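Local coordinates for protein B-agarase (Agarivorans gilvus, PDB 5Z6P) that probably hydrolyses beta-glycosidic bonds of agarose as a family 50 glycoside hydrolase that carries a carbohydrate-binding-like domain, at residues D41-F53 and A58-L70. Sequence-based numbering, arbitrary orientation.
Sequences DFSQSTLPEEFSF and ANLRFECLEIKAL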
# COMPACT_ATOMS: atom_id res chain seq x y z
N ASP A 41 17.69 14.21 -30.84
CA ASP A 41 17.73 15.55 -31.40
C ASP A 41 16.32 16.05 -31.60
O ASP A 41 15.63 15.60 -32.51
CB ASP A 41 18.51 15.57 -32.71
CG ASP A 41 18.67 16.97 -33.27
OD1 ASP A 41 18.41 17.94 -32.53
OD2 ASP A 41 19.07 17.09 -34.44
N PHE A 42 15.89 16.98 -30.75
CA PHE A 42 14.54 17.51 -30.84
C PHE A 42 14.52 18.77 -31.71
O PHE A 42 13.53 19.49 -31.74
CB PHE A 42 13.97 17.80 -29.45
CG PHE A 42 13.43 16.59 -28.73
CD1 PHE A 42 13.65 15.31 -29.21
CD2 PHE A 42 12.68 16.74 -27.58
CE1 PHE A 42 13.14 14.22 -28.55
CE2 PHE A 42 12.18 15.65 -26.91
CZ PHE A 42 12.41 14.39 -27.40
N SER A 43 15.62 19.03 -32.41
CA SER A 43 15.72 20.18 -33.31
C SER A 43 14.93 19.95 -34.58
O SER A 43 14.54 20.90 -35.25
CB SER A 43 17.17 20.48 -33.68
OG SER A 43 17.93 20.84 -32.55
N GLN A 44 14.69 18.69 -34.90
CA GLN A 44 14.11 18.34 -36.19
C GLN A 44 12.61 18.55 -36.23
O GLN A 44 11.98 18.77 -35.20
CB GLN A 44 14.44 16.89 -36.55
CG GLN A 44 15.87 16.47 -36.27
CD GLN A 44 16.89 17.07 -37.23
OE1 GLN A 44 16.56 17.89 -38.08
NE2 GLN A 44 18.14 16.65 -37.10
N SER A 45 12.05 18.45 -37.43
CA SER A 45 10.63 18.65 -37.62
C SER A 45 9.82 17.54 -36.96
O SER A 45 8.65 17.72 -36.61
CB SER A 45 10.29 18.71 -39.12
OG SER A 45 10.61 17.48 -39.76
N THR A 46 10.45 16.39 -36.79
CA THR A 46 9.73 15.21 -36.34
C THR A 46 10.44 14.46 -35.20
O THR A 46 11.65 14.55 -35.06
CB THR A 46 9.50 14.25 -37.51
OG1 THR A 46 8.76 13.13 -37.05
CG2 THR A 46 10.82 13.79 -38.07
N LEU A 47 9.66 13.74 -34.40
CA LEU A 47 10.21 12.89 -33.35
C LEU A 47 11.09 11.79 -33.91
O LEU A 47 10.81 11.27 -35.00
CB LEU A 47 9.10 12.26 -32.53
CG LEU A 47 8.41 13.23 -31.59
CD1 LEU A 47 7.25 12.54 -30.92
CD2 LEU A 47 9.40 13.74 -30.57
N PRO A 48 12.15 11.42 -33.18
CA PRO A 48 12.97 10.29 -33.62
C PRO A 48 12.17 9.00 -33.62
O PRO A 48 11.17 8.88 -32.91
CB PRO A 48 14.11 10.25 -32.59
CG PRO A 48 13.69 11.13 -31.47
CD PRO A 48 12.77 12.15 -32.05
N GLU A 49 12.61 8.03 -34.41
CA GLU A 49 11.88 6.80 -34.61
C GLU A 49 11.66 6.01 -33.30
O GLU A 49 10.74 5.20 -33.20
CB GLU A 49 12.60 5.93 -35.65
CG GLU A 49 11.68 5.24 -36.67
CD GLU A 49 11.01 6.20 -37.68
OE1 GLU A 49 11.68 6.67 -38.61
OE2 GLU A 49 9.82 6.49 -37.53
N GLU A 50 12.48 6.29 -32.28
CA GLU A 50 12.39 5.55 -31.03
C GLU A 50 11.09 5.78 -30.27
O GLU A 50 10.74 4.99 -29.41
CB GLU A 50 13.56 5.89 -30.10
CG GLU A 50 14.92 5.36 -30.54
CD GLU A 50 15.71 6.36 -31.35
OE1 GLU A 50 15.10 7.34 -31.86
OE2 GLU A 50 16.93 6.17 -31.49
N PHE A 51 10.36 6.84 -30.59
CA PHE A 51 9.19 7.22 -29.79
C PHE A 51 7.85 6.70 -30.29
O PHE A 51 7.51 6.88 -31.44
CB PHE A 51 9.10 8.74 -29.70
CG PHE A 51 10.08 9.35 -28.75
CD1 PHE A 51 11.36 9.65 -29.16
CD2 PHE A 51 9.70 9.66 -27.46
CE1 PHE A 51 12.25 10.21 -28.28
CE2 PHE A 51 10.59 10.22 -26.59
CZ PHE A 51 11.86 10.50 -27.00
N SER A 52 7.09 6.07 -29.40
CA SER A 52 5.69 5.75 -29.67
C SER A 52 4.85 6.04 -28.43
O SER A 52 5.38 6.27 -27.34
CB SER A 52 5.52 4.30 -30.11
OG SER A 52 6.19 3.40 -29.26
N PHE A 53 3.54 6.01 -28.60
CA PHE A 53 2.61 6.50 -27.59
C PHE A 53 1.38 5.62 -27.50
O PHE A 53 1.00 4.98 -28.46
CB PHE A 53 2.21 7.94 -27.89
CG PHE A 53 3.38 8.89 -27.99
CD1 PHE A 53 4.06 9.06 -29.18
CD2 PHE A 53 3.81 9.59 -26.88
CE1 PHE A 53 5.14 9.91 -29.25
CE2 PHE A 53 4.88 10.45 -26.96
CZ PHE A 53 5.56 10.60 -28.14
N ALA A 58 0.78 13.56 -28.71
CA ALA A 58 2.14 14.08 -28.75
C ALA A 58 2.39 15.04 -29.91
O ALA A 58 2.01 14.77 -31.04
CB ALA A 58 3.13 12.93 -28.83
N ASN A 59 3.03 16.15 -29.60
CA ASN A 59 3.48 17.07 -30.62
C ASN A 59 4.88 17.56 -30.30
O ASN A 59 5.15 18.01 -29.20
CB ASN A 59 2.49 18.24 -30.73
CG ASN A 59 2.74 19.11 -31.96
OD1 ASN A 59 3.45 18.72 -32.89
ND2 ASN A 59 2.13 20.28 -31.98
N LEU A 60 5.79 17.43 -31.26
CA LEU A 60 7.13 17.95 -31.09
C LEU A 60 7.21 19.37 -31.66
O LEU A 60 6.93 19.60 -32.82
CB LEU A 60 8.15 17.04 -31.77
CG LEU A 60 9.59 17.57 -31.66
CD1 LEU A 60 10.08 17.52 -30.23
CD2 LEU A 60 10.52 16.81 -32.59
N ARG A 61 7.62 20.32 -30.81
CA ARG A 61 7.52 21.74 -31.13
C ARG A 61 8.52 22.55 -30.29
O ARG A 61 8.53 22.44 -29.07
CB ARG A 61 6.07 22.18 -30.90
CG ARG A 61 5.74 23.64 -31.15
CD ARG A 61 4.47 24.00 -30.37
NE ARG A 61 3.30 24.23 -31.22
CZ ARG A 61 2.04 24.12 -30.82
NH1 ARG A 61 1.74 23.75 -29.57
NH2 ARG A 61 1.06 24.36 -31.68
N PHE A 62 9.35 23.34 -30.97
CA PHE A 62 10.40 24.15 -30.34
C PHE A 62 11.25 23.35 -29.36
O PHE A 62 11.41 23.72 -28.20
CB PHE A 62 9.78 25.37 -29.63
CG PHE A 62 10.78 26.46 -29.30
CD1 PHE A 62 11.56 27.03 -30.30
CD2 PHE A 62 10.93 26.91 -28.00
CE1 PHE A 62 12.47 28.03 -30.00
CE2 PHE A 62 11.84 27.91 -27.69
CZ PHE A 62 12.61 28.47 -28.69
N GLU A 63 11.78 22.22 -29.83
CA GLU A 63 12.65 21.35 -29.05
C GLU A 63 12.04 20.81 -27.75
O GLU A 63 12.74 20.28 -26.90
CB GLU A 63 13.96 22.07 -28.73
CG GLU A 63 15.08 21.73 -29.69
CD GLU A 63 16.12 22.82 -29.79
OE1 GLU A 63 16.20 23.65 -28.86
OE2 GLU A 63 16.86 22.85 -30.79
N CYS A 64 10.73 20.94 -27.59
CA CYS A 64 10.03 20.30 -26.49
C CYS A 64 9.04 19.28 -27.03
O CYS A 64 8.33 19.56 -27.99
CB CYS A 64 9.29 21.32 -25.61
SG CYS A 64 10.31 22.10 -24.36
N LEU A 65 9.00 18.12 -26.41
CA LEU A 65 7.96 17.15 -26.68
C LEU A 65 6.74 17.45 -25.81
O LEU A 65 6.78 17.28 -24.59
CB LEU A 65 8.47 15.73 -26.45
CG LEU A 65 7.45 14.58 -26.40
CD1 LEU A 65 6.61 14.54 -27.66
CD2 LEU A 65 8.16 13.25 -26.19
N GLU A 66 5.66 17.92 -26.43
CA GLU A 66 4.43 18.24 -25.73
C GLU A 66 3.56 17.00 -25.65
O GLU A 66 3.19 16.45 -26.69
CB GLU A 66 3.65 19.37 -26.44
CG GLU A 66 4.48 20.60 -26.74
CD GLU A 66 3.66 21.75 -27.34
OE1 GLU A 66 2.43 21.64 -27.47
OE2 GLU A 66 4.28 22.78 -27.67
N ILE A 67 3.24 16.55 -24.45
CA ILE A 67 2.38 15.39 -24.31
C ILE A 67 1.15 15.70 -23.47
O ILE A 67 1.25 16.36 -22.44
CB ILE A 67 3.11 14.16 -23.69
CG1 ILE A 67 3.79 14.53 -22.38
CG2 ILE A 67 4.13 13.57 -24.66
CD1 ILE A 67 4.26 13.32 -21.59
N LYS A 68 0.00 15.26 -23.97
CA LYS A 68 -1.23 15.25 -23.20
C LYS A 68 -1.60 13.80 -22.91
O LYS A 68 -1.98 13.06 -23.81
CB LYS A 68 -2.36 15.95 -23.94
CG LYS A 68 -3.66 15.95 -23.17
CD LYS A 68 -4.82 16.63 -23.92
CE LYS A 68 -6.12 16.47 -23.14
NZ LYS A 68 -7.27 17.20 -23.75
N ALA A 69 -1.46 13.39 -21.65
CA ALA A 69 -1.84 12.05 -21.26
C ALA A 69 -3.33 12.02 -20.99
O ALA A 69 -3.84 12.80 -20.20
CB ALA A 69 -1.04 11.59 -20.03
N LEU A 70 -4.03 11.11 -21.66
CA LEU A 70 -5.47 11.00 -21.53
C LEU A 70 -5.82 10.03 -20.41
O LEU A 70 -6.51 9.03 -20.62
CB LEU A 70 -6.10 10.53 -22.84
CG LEU A 70 -5.62 11.17 -24.15
CD1 LEU A 70 -6.49 10.68 -25.31
CD2 LEU A 70 -5.61 12.70 -24.07
O HOH W 1 11.57 21.22 -32.61
O HOH W 2 9.61 20.76 -34.57
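L60 lays its CD1 methyl over one face of the F42 ring, a CH-pi contact with CD1 4.1 Å from the ring centroid. Its other methyl, CD2, turns to the backbone of the 43-47 loop and touches the carbonyl carbon of T46 at 3.5 Å, while L60 CB rests against L47 CD2. CG lies anti to the backbone N (chi1 178°), and chi2 of 68° then turns CD1 to the ring and CD2 to the loop. F42 in turn reaches L65 through CE2, 3.7 Å from L65 CB, and the backbone O of E63 lies at the ring edge, in its plane. L65 then divides its methyls: CD1 goes to L47 CD1 and the F53 tip, CD2 to F51 CE2. At the far end A58 CB points at one face of the F53 ring, a CH-pi contact offset toward the CZ rim (A58 CB to F53 CZ 3.4 Å), and I67 CG2 meets F53 CE2.

Polar contacts gather at the exposed end, where the type I' turn of the 56-61/64-69 hairpin meets the loop. The extended E63 side chain brings OE2 within 2.9 Å of S43 OG, a probable hydrogen bond, though D41 OD1 lies about as near to the same hydroxyl. One water donates to F42 O and accepts from E63 N, and E63 CA makes a CA-H...O contact with the same carbonyl. D41 OD1 takes the N-H of S43 in an Asx turn.

Within the carbohydrate-binding-like domain, the contact joins the 42-47 loop and strand 51-53 to the hairpin, mostly through apolar side chains. Strand 51-54 runs antiparallel to 76-81, whereas 64-69 has 56-61 and 199-210 as antiparallel neighbours, so F51 and F53 pack across onto L65 and I67 of a strand not paired to theirs.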